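PDB 4QRK: hypothetical protein, which is of unknown function but, as a right-handed beta-helix protein of the DUF2154 family, may take part in cell adhesion. Local coordinates for residues L27-G32 with L36-N41; G156-Y161 with V206-G211; G48-S53 with W57-K62. All coordinates share one frame; numbering follows the deposited sequence.

Contact 1 of 3, residues L27-G32 with L36-N41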
loop_
_atom_site.group_PDB
_atom_site.type_symbol
_atom_site.label_atom_id
_atom_site.label_comp_id
_atom_site.label_asym_id
_atom_site.label_seq_id
_atom_site.Cartn_x
_atom_site.Cartn_y
_atom_site.Cartn_z
ATOM N N LEU A 27 3.507 -6.742 7.379
ATOM C CA LEU A 27 3.074 -5.446 7.878
ATOM C C LEU A 27 1.568 -5.352 7.715
ATOM O O LEU A 27 1.011 -5.616 6.633
ATOM C CB LEU A 27 3.779 -4.318 7.126
ATOM C CG LEU A 27 3.411 -2.869 7.459
ATOM C CD1 LEU A 27 3.769 -2.575 8.860
ATOM C CD2 LEU A 27 4.103 -1.865 6.518
ATOM N N ASN A 28 0.898 -5.027 8.813
ATOM C CA ASN A 28 -0.544 -4.931 8.796
ATOM C C ASN A 28 -0.928 -3.580 9.351
ATOM O O ASN A 28 -0.611 -3.259 10.494
ATOM C CB ASN A 28 -1.170 -6.111 9.557
ATOM C CG ASN A 28 -2.706 -6.037 9.591
ATOM O OD1 ASN A 28 -3.334 -5.676 8.611
ATOM N ND2 ASN A 28 -3.298 -6.377 10.726
ATOM N N LEU A 29 -1.550 -2.754 8.508
ATOM C CA LEU A 29 -1.860 -1.362 8.866
ATOM C C LEU A 29 -3.385 -1.113 8.883
ATOM O O LEU A 29 -4.104 -1.450 7.939
ATOM C CB LEU A 29 -1.184 -0.390 7.895
ATOM C CG LEU A 29 0.342 -0.424 7.803
ATOM C CD1 LEU A 29 0.915 0.494 6.732
ATOM C CD2 LEU A 29 1.010 -0.046 9.107
ATOM N N ASN A 30 -3.879 -0.565 9.982
ATOM C CA ASN A 30 -5.298 -0.198 10.101
ATOM C C ASN A 30 -5.399 1.256 10.383
ATOM O O ASN A 30 -5.000 1.688 11.449
ATOM C CB ASN A 30 -5.968 -0.960 11.228
ATOM C CG ASN A 30 -5.829 -2.420 11.048
ATOM O OD1 ASN A 30 -6.371 -2.971 10.105
ATOM N ND2 ASN A 30 -5.078 -3.066 11.927
ATOM N N PHE A 31 -5.921 2.007 9.424
ATOM C CA PHE A 31 -5.762 3.441 9.444
ATOM C C PHE A 31 -7.128 4.006 9.172
ATOM O O PHE A 31 -7.718 3.703 8.150
ATOM C CB PHE A 31 -4.794 3.796 8.330
ATOM C CG PHE A 31 -4.385 5.253 8.290
ATOM C CD1 PHE A 31 -3.359 5.714 9.088
ATOM C CD2 PHE A 31 -4.990 6.145 7.396
ATOM C CE1 PHE A 31 -2.951 7.045 9.029
ATOM C CE2 PHE A 31 -4.589 7.477 7.329
ATOM C CZ PHE A 31 -3.552 7.923 8.136
ATOM N N GLY A 32 -7.649 4.795 10.094
ATOM C CA GLY A 32 -9.000 5.301 9.985
ATOM C C GLY A 32 -9.119 6.480 9.051
ATOM O O GLY A 32 -9.917 6.448 8.120
ATOM N N LEU A 36 -1.356 8.582 4.801
ATOM C CA LEU A 36 -0.400 7.520 5.059
ATOM C C LEU A 36 0.605 7.494 3.919
ATOM O O LEU A 36 0.214 7.315 2.771
ATOM C CB LEU A 36 -1.138 6.177 5.107
ATOM C CG LEU A 36 -0.313 4.900 5.082
ATOM C CD1 LEU A 36 0.677 4.850 6.200
ATOM C CD2 LEU A 36 -1.258 3.689 5.169
ATOM N N ASN A 37 1.897 7.603 4.252
ATOM C CA ASN A 37 2.992 7.611 3.290
ATOM C C ASN A 37 4.022 6.555 3.633
ATOM O O ASN A 37 4.493 6.464 4.764
ATOM C CB ASN A 37 3.681 8.956 3.283
ATOM C CG ASN A 37 2.763 10.095 2.917
ATOM O OD1 ASN A 37 2.002 10.057 1.918
ATOM N ND2 ASN A 37 2.812 11.121 3.731
ATOM N N ILE A 38 4.322 5.713 2.669
ATOM C CA ILE A 38 5.271 4.625 2.869
ATOM C C ILE A 38 6.326 4.660 1.803
ATOM O O ILE A 38 6.033 4.867 0.600
ATOM C CB ILE A 38 4.603 3.251 2.824
ATOM C CG1 ILE A 38 3.459 3.170 3.857
ATOM C CG2 ILE A 38 5.647 2.165 3.058
ATOM C CD1 ILE A 38 2.759 1.802 3.828
ATOM N N SER A 39 7.557 4.441 2.238
ATOM C CA SER A 39 8.704 4.345 1.334
ATOM C C SER A 39 9.676 3.300 1.804
ATOM O O SER A 39 9.512 2.708 2.875
ATOM C CB SER A 39 9.443 5.673 1.279
ATOM O OG SER A 39 10.157 5.905 2.489
ATOM N N GLY A 40 10.734 3.096 1.021
ATOM C CA GLY A 40 11.902 2.392 1.529
ATOM C C GLY A 40 12.824 3.341 2.323
ATOM O O GLY A 40 12.365 4.268 3.016
ATOM N N ASN A 41 14.123 3.084 2.212
ATOM C CA ASN A 41 15.189 3.882 2.856
ATOM C C ASN A 41 15.303 3.732 4.376
ATOM O O ASN A 41 15.489 4.721 5.083
ATOM C CB ASN A 41 15.051 5.381 2.464
ATOM C CG ASN A 41 16.427 6.070 2.292
ATOM O OD1 ASN A 41 17.419 5.417 1.993
ATOM N ND2 ASN A 41 16.470 7.380 2.488
#
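L36 CB sits over one face of the F31 ring, above its centre, 4.2 Å from the ring centroid and 9° off the normal, a CH-pi contact. Toward the rim, F31 CZ comes 4.0 Å from L36 N without bonding to it. W93 also meets the F31 ring edge-to-face. With CG anti to the backbone N (chi1 -174°), F31 swings its ring into the interior between the two strands. Farther along, L29 and I38 reach toward each other tip to tip, their CD1 atoms 3.7 Å apart, while L29 CD1 also touches L36 CD2 at 4.2 Å as the two leucines pass at a slant. Branched aliphatic chains suit this place because their methyls bridge the distance between segments whose axes come no nearer than 10.6 Å. The strands run nearly antiparallel, at 153°, and belong to opposing sheets of the beta-helix; L107 and L109 on one sheet and F114 on the other continue the core. All four touching side chains are buried and no hydrogen bond spans the contact, so apolar and CH-pi packing alone joins the two segments.

Contact 2 of 3, residues G156-Y161 with V206-G211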
loop_
_atom_site.group_PDB
_atom_site.type_symbol
_atom_site.label_atom_id
_atom_site.label_comp_id
_atom_site.label_asym_id
_atom_site.label_seq_id
_atom_site.Cartn_x
_atom_site.Cartn_y
_atom_site.Cartn_z
ATOM N N GLY A 156 -13.234 6.720 -5.016
ATOM C CA GLY A 156 -11.980 7.423 -5.159
ATOM C C GLY A 156 -11.172 6.873 -6.307
ATOM O O GLY A 156 -11.610 6.003 -7.046
ATOM N N GLU A 157 -9.963 7.380 -6.420
ATOM C CA GLU A 157 -9.050 7.067 -7.516
ATOM C C GLU A 157 -7.929 6.181 -7.028
ATOM O O GLU A 157 -7.504 6.285 -5.871
ATOM C CB GLU A 157 -8.429 8.397 -7.997
ATOM C CG GLU A 157 -7.808 8.379 -9.382
ATOM C CD GLU A 157 -7.706 9.796 -10.009
ATOM O OE1 GLU A 157 -7.790 10.794 -9.251
ATOM O OE2 GLU A 157 -7.550 9.908 -11.253
ATOM N N ALA A 158 -7.435 5.324 -7.915
ATOM C CA ALA A 158 -6.255 4.514 -7.640
ATOM C C ALA A 158 -5.296 4.673 -8.834
ATOM O O ALA A 158 -5.732 4.623 -9.993
ATOM C CB ALA A 158 -6.660 3.060 -7.449
ATOM N N THR A 159 -4.027 4.953 -8.558
ATOM C CA THR A 159 -3.000 5.076 -9.593
ATOM C C THR A 159 -1.856 4.174 -9.247
ATOM O O THR A 159 -1.351 4.202 -8.105
ATOM C CB THR A 159 -2.432 6.492 -9.673
ATOM O OG1 THR A 159 -3.463 7.382 -10.039
ATOM C CG2 THR A 159 -1.306 6.593 -10.739
ATOM N N VAL A 160 -1.467 3.334 -10.199
ATOM C CA VAL A 160 -0.424 2.364 -9.963
ATOM C C VAL A 160 0.647 2.456 -11.050
ATOM O O VAL A 160 0.309 2.466 -12.235
ATOM C CB VAL A 160 -1.032 0.961 -9.931
ATOM C CG1 VAL A 160 -0.030 -0.052 -9.486
ATOM C CG2 VAL A 160 -2.226 0.946 -8.963
ATOM N N TYR A 161 1.915 2.555 -10.635
ATOM C CA TYR A 161 3.058 2.523 -11.541
ATOM C C TYR A 161 3.698 1.142 -11.517
ATOM O O TYR A 161 4.041 0.636 -10.470
ATOM C CB TYR A 161 4.103 3.602 -11.185
ATOM C CG TYR A 161 3.517 5.009 -11.207
ATOM C CD1 TYR A 161 3.467 5.750 -12.374
ATOM C CD2 TYR A 161 2.996 5.577 -10.036
ATOM C CE1 TYR A 161 2.898 7.033 -12.378
ATOM C CE2 TYR A 161 2.423 6.831 -10.032
ATOM C CZ TYR A 161 2.379 7.549 -11.195
ATOM O OH TYR A 161 1.810 8.780 -11.133
ATOM N N VAL A 206 -1.904 -8.259 -10.823
ATOM C CA VAL A 206 -2.571 -7.155 -10.129
ATOM C C VAL A 206 -4.071 -7.240 -10.336
ATOM O O VAL A 206 -4.546 -7.315 -11.467
ATOM C CB VAL A 206 -2.037 -5.788 -10.640
ATOM C CG1 VAL A 206 -2.615 -4.672 -9.836
ATOM C CG2 VAL A 206 -0.526 -5.717 -10.544
ATOM N N ASN A 207 -4.818 -7.282 -9.243
ATOM C CA ASN A 207 -6.253 -7.116 -9.285
ATOM C C ASN A 207 -6.627 -5.767 -8.665
ATOM O O ASN A 207 -6.225 -5.482 -7.542
ATOM C CB ASN A 207 -6.909 -8.294 -8.570
ATOM C CG ASN A 207 -6.748 -9.592 -9.341
ATOM O OD1 ASN A 207 -5.753 -10.306 -9.201
ATOM N ND2 ASN A 207 -7.721 -9.887 -10.182
ATOM N N ILE A 208 -7.358 -4.936 -9.412
ATOM C CA ILE A 208 -7.774 -3.614 -8.908
ATOM C C ILE A 208 -9.262 -3.484 -9.111
ATOM O O ILE A 208 -9.764 -3.739 -10.209
ATOM C CB ILE A 208 -7.145 -2.423 -9.670
ATOM C CG1 ILE A 208 -5.632 -2.565 -9.765
ATOM C CG2 ILE A 208 -7.451 -1.088 -8.911
ATOM C CD1 ILE A 208 -4.949 -1.462 -10.556
ATOM N N GLU A 209 -9.962 -3.114 -8.050
ATOM C CA GLU A 209 -11.403 -2.933 -8.108
ATOM C C GLU A 209 -11.687 -1.554 -7.554
ATOM O O GLU A 209 -11.141 -1.161 -6.514
ATOM C CB GLU A 209 -12.138 -3.952 -7.233
ATOM C CG GLU A 209 -11.974 -5.418 -7.632
ATOM C CD GLU A 209 -12.717 -6.362 -6.672
ATOM O OE1 GLU A 209 -12.290 -6.510 -5.504
ATOM O OE2 GLU A 209 -13.740 -6.945 -7.084
ATOM N N ALA A 210 -12.546 -0.825 -8.231
ATOM C CA ALA A 210 -12.974 0.483 -7.734
ATOM C C ALA A 210 -14.480 0.551 -7.856
ATOM O O ALA A 210 -15.031 0.261 -8.895
ATOM C CB ALA A 210 -12.329 1.607 -8.529
ATOM N N GLY A 211 -15.154 0.948 -6.800
ATOM C CA GLY A 211 -16.605 1.112 -6.884
ATOM C C GLY A 211 -16.948 2.286 -7.779
ATOM O O GLY A 211 -17.487 2.130 -8.862
#
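I208 carries this contact alone on its strand, and its two branches meet V160 and A158 unequally. The closer half is the pair V160 CG2 and I208 CD1, which reach toward each other tip to tip at 4.0 Å. I208 holds CG1 anti to its carbonyl carbon (chi1 -51°) and its chain extended, which carries the CD1 methyl across toward the valine. The other half is looser: A158 CB and I208 CG2 are 4.5 Å apart. The small alanine leaves the approach to the longer isoleucine, which spans most of the distance, whereas the beta-branched valine fits an extended strand, and its CG2, anti to the carbonyl carbon, is the methyl that meets I208 CD1. I170, I215 and I217 pack on I208 and I151 on V160, so the interior here is largely a cluster of branched aliphatic chains.

The solvent side is polar: E157 is partly exposed and E209, on the other strand, is exposed. T159 also points away from the 206-211 segment but is buried. E157 OE2 and T159 OG1 each accept a hydrogen bond from N216 ND2. Alternation along the strands thus sorts core from outer side chains. Across the core no hydrogen bond links the segments, and the two sheets are joined here by modest methyl packing, whereas backbone bonds to neighbouring strands hold each segment within its own sheet.

Contact 3 of 3, residues G48-S53 with W57-K62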
loop_
_atom_site.group_PDB
_atom_site.type_symbol
_atom_site.label_atom_id
_atom_site.label_comp_id
_atom_site.label_asym_id
_atom_site.label_seq_id
_atom_site.Cartn_x
_atom_site.Cartn_y
_atom_site.Cartn_z
ATOM N N GLY A 48 9.063 4.923 11.667
ATOM C CA GLY A 48 7.924 5.745 11.339
ATOM C C GLY A 48 7.858 6.998 12.168
ATOM O O GLY A 48 8.262 7.008 13.334
ATOM N N LYS A 49 7.357 8.061 11.550
ATOM C CA LYS A 49 6.979 9.276 12.260
ATOM C C LYS A 49 5.456 9.476 12.170
ATOM O O LYS A 49 4.879 9.482 11.076
ATOM C CB LYS A 49 7.702 10.483 11.651
ATOM C CG LYS A 49 7.455 11.775 12.437
ATOM C CD LYS A 49 8.074 12.969 11.740
ATOM C CE LYS A 49 7.860 14.246 12.525
ATOM N NZ LYS A 49 8.387 15.438 11.809
ATOM N N PHE A 50 4.832 9.647 13.324
ATOM C CA PHE A 50 3.379 9.663 13.432
ATOM C C PHE A 50 3.016 10.999 14.014
ATOM O O PHE A 50 3.607 11.432 15.027
ATOM C CB PHE A 50 2.919 8.512 14.343
ATOM C CG PHE A 50 3.385 7.187 13.865
ATOM C CD1 PHE A 50 2.621 6.456 12.985
ATOM C CD2 PHE A 50 4.631 6.721 14.204
ATOM C CE1 PHE A 50 3.043 5.240 12.511
ATOM C CE2 PHE A 50 5.073 5.518 13.737
ATOM C CZ PHE A 50 4.262 4.762 12.859
ATOM N N ILE A 51 2.089 11.670 13.333
ATOM C CA ILE A 51 1.592 12.983 13.753
ATOM C C ILE A 51 0.089 12.912 13.913
ATOM O O ILE A 51 -0.625 12.468 13.008
ATOM C CB ILE A 51 1.951 14.048 12.769
ATOM C CG1 ILE A 51 3.470 14.110 12.641
ATOM C CG2 ILE A 51 1.437 15.419 13.214
ATOM C CD1 ILE A 51 3.905 14.986 11.444
ATOM N N TYR A 52 -0.397 13.281 15.087
ATOM C CA TYR A 52 -1.830 13.125 15.361
ATOM C C TYR A 52 -2.313 14.234 16.294
ATOM O O TYR A 52 -1.660 14.531 17.278
ATOM C CB TYR A 52 -2.164 11.691 15.889
ATOM C CG TYR A 52 -1.439 11.249 17.135
ATOM C CD1 TYR A 52 -0.189 10.663 17.075
ATOM C CD2 TYR A 52 -2.019 11.412 18.382
ATOM C CE1 TYR A 52 0.482 10.289 18.246
ATOM C CE2 TYR A 52 -1.372 11.023 19.542
ATOM C CZ TYR A 52 -0.116 10.465 19.457
ATOM O OH TYR A 52 0.520 10.087 20.604
ATOM N N SER A 53 -3.441 14.867 15.961
ATOM C CA SER A 53 -3.925 15.995 16.732
ATOM C C SER A 53 -4.922 15.605 17.816
ATOM O O SER A 53 -5.220 16.394 18.700
ATOM C CB SER A 53 -4.565 17.003 15.801
ATOM O OG SER A 53 -5.602 16.398 15.097
ATOM N N TRP A 57 -6.358 9.165 18.601
ATOM C CA TRP A 57 -5.839 8.586 17.353
ATOM C C TRP A 57 -4.429 7.987 17.526
ATOM O O TRP A 57 -3.867 7.443 16.561
ATOM C CB TRP A 57 -5.804 9.645 16.262
ATOM C CG TRP A 57 -7.151 10.091 15.797
ATOM C CD1 TRP A 57 -8.366 9.529 16.085
ATOM C CD2 TRP A 57 -7.424 11.210 14.929
ATOM N NE1 TRP A 57 -9.374 10.227 15.429
ATOM C CE2 TRP A 57 -8.817 11.254 14.721
ATOM C CE3 TRP A 57 -6.623 12.171 14.312
ATOM C CZ2 TRP A 57 -9.413 12.214 13.913
ATOM C CZ3 TRP A 57 -7.223 13.121 13.500
ATOM C CH2 TRP A 57 -8.595 13.139 13.317
ATOM N N LYS A 58 -3.900 8.078 18.752
ATOM C CA LYS A 58 -2.568 7.591 19.105
ATOM C C LYS A 58 -2.363 6.228 18.505
ATOM O O LYS A 58 -3.125 5.309 18.799
ATOM C CB LYS A 58 -2.418 7.484 20.623
ATOM C CG LYS A 58 -1.003 7.105 21.054
ATOM C CD LYS A 58 -0.821 6.959 22.605
ATOM C CE LYS A 58 0.436 6.140 22.907
ATOM N NZ LYS A 58 1.698 6.848 22.589
ATOM N N PRO A 59 -1.349 6.081 17.641
ATOM C CA PRO A 59 -1.204 4.773 17.000
ATOM C C PRO A 59 -0.776 3.703 18.002
ATOM O O PRO A 59 -0.033 3.978 18.973
ATOM C CB PRO A 59 -0.082 4.987 15.962
ATOM C CG PRO A 59 0.302 6.380 16.021
ATOM C CD PRO A 59 -0.290 7.023 17.248
ATOM N N GLU A 60 -1.275 2.497 17.776
ATOM C CA GLU A 60 -0.933 1.312 18.599
ATOM C C GLU A 60 -0.042 0.359 17.759
ATOM O O GLU A 60 -0.430 -0.098 16.661
ATOM C CB GLU A 60 -2.232 0.576 19.041
ATOM C CG GLU A 60 -3.331 1.443 19.770
ATOM C CD GLU A 60 -4.804 0.957 19.552
ATOM O OE1 GLU A 60 -5.325 1.027 18.415
ATOM O OE2 GLU A 60 -5.470 0.536 20.520
ATOM N N ILE A 61 1.141 0.055 18.242
ATOM C CA ILE A 61 2.031 -0.837 17.522
ATOM C C ILE A 61 2.175 -2.163 18.256
ATOM O O ILE A 61 2.317 -2.196 19.457
ATOM C CB ILE A 61 3.430 -0.276 17.366
ATOM C CG1 ILE A 61 3.396 1.019 16.556
ATOM C CG2 ILE A 61 4.341 -1.302 16.673
ATOM C CD1 ILE A 61 4.577 1.171 15.574
ATOM N N LYS A 62 2.132 -3.246 17.500
ATOM C CA LYS A 62 2.363 -4.569 18.025
ATOM C C LYS A 62 3.376 -5.241 17.134
ATOM O O LYS A 62 3.222 -5.230 15.920
ATOM C CB LYS A 62 1.058 -5.362 18.031
ATOM C CG LYS A 62 1.240 -6.813 18.469
ATOM C CD LYS A 62 -0.090 -7.537 18.601
ATOM C CE LYS A 62 0.091 -9.035 18.528
ATOM N NZ LYS A 62 -1.211 -9.757 18.646
#
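Y52 lies against the backbone of K58. One face of the tyrosine ring receives K58 CA, 3.8 Å from the centroid and 17° off the normal, a CH-pi contact displaced toward the rim. Y52 takes the cramped rotamer with CG between backbone N and carbonyl carbon (chi1 57°), which turns the ring toward the 57-62 segment. The K58 chain then runs beside the ring in the same direction, its CG 3.4 Å from Y52 OH. A lysine suits this place: its methylenes lie along the tyrosine while its ammonium reaches the carboxylate of E13.

Apolar packing comes next. P59 touches two aromatic residues, with CD 3.5 Å from Y52 CE1 and CG 3.8 Å from F50 CB; the compact proline ring crosses both side chains at a slant. W93 meets the F50 ring edge-to-face, and also touches P59. At the turn end, Y52 CB and W57 CB are 4.2 Å apart, and the W57 indole brings CZ3 within 4.0 Å of S53 OG.

The polar ends find their partners outside the two segments. E13 OE2 accepts a hydrogen bond from Y52 OH and forms a salt bridge with K58 NZ, while S53 OG is hydrogen-bonded to R90 N. Strand 46-52 belongs to one sheet, and W57, K58 and P59 lead into strand 60-66, an outermost strand of the other, so apolar and CH-pi contacts join the two sheets toward the N-terminal end of the beta-helix. The shared carboxylate of E13 probably fixes the direction of the tyrosine and lysine by drawing both polar ends to one place.

Along the chain the order is contact 1, contact 3, contact 2. All three pair a strand of one sheet with a strand of the other, or, in contact 3, mainly with the residues that lead into it, so each spans the interior of the beta-helix. Contacts 1 and 3 lie within the DUF2154 region, with centres 11 Å apart, and strand 46-52 is the next strand after 35-42. Contact 2 belongs to the LiaF-type C-terminal region, 17 Å from contact 1 and 26 Å from contact 3, centre to centre, and it lies on the opposite side of the chain's centre from contact 3. Contacts at three separate levels, none touching another, thus join the two sheets along the length of the right-handed beta-helix.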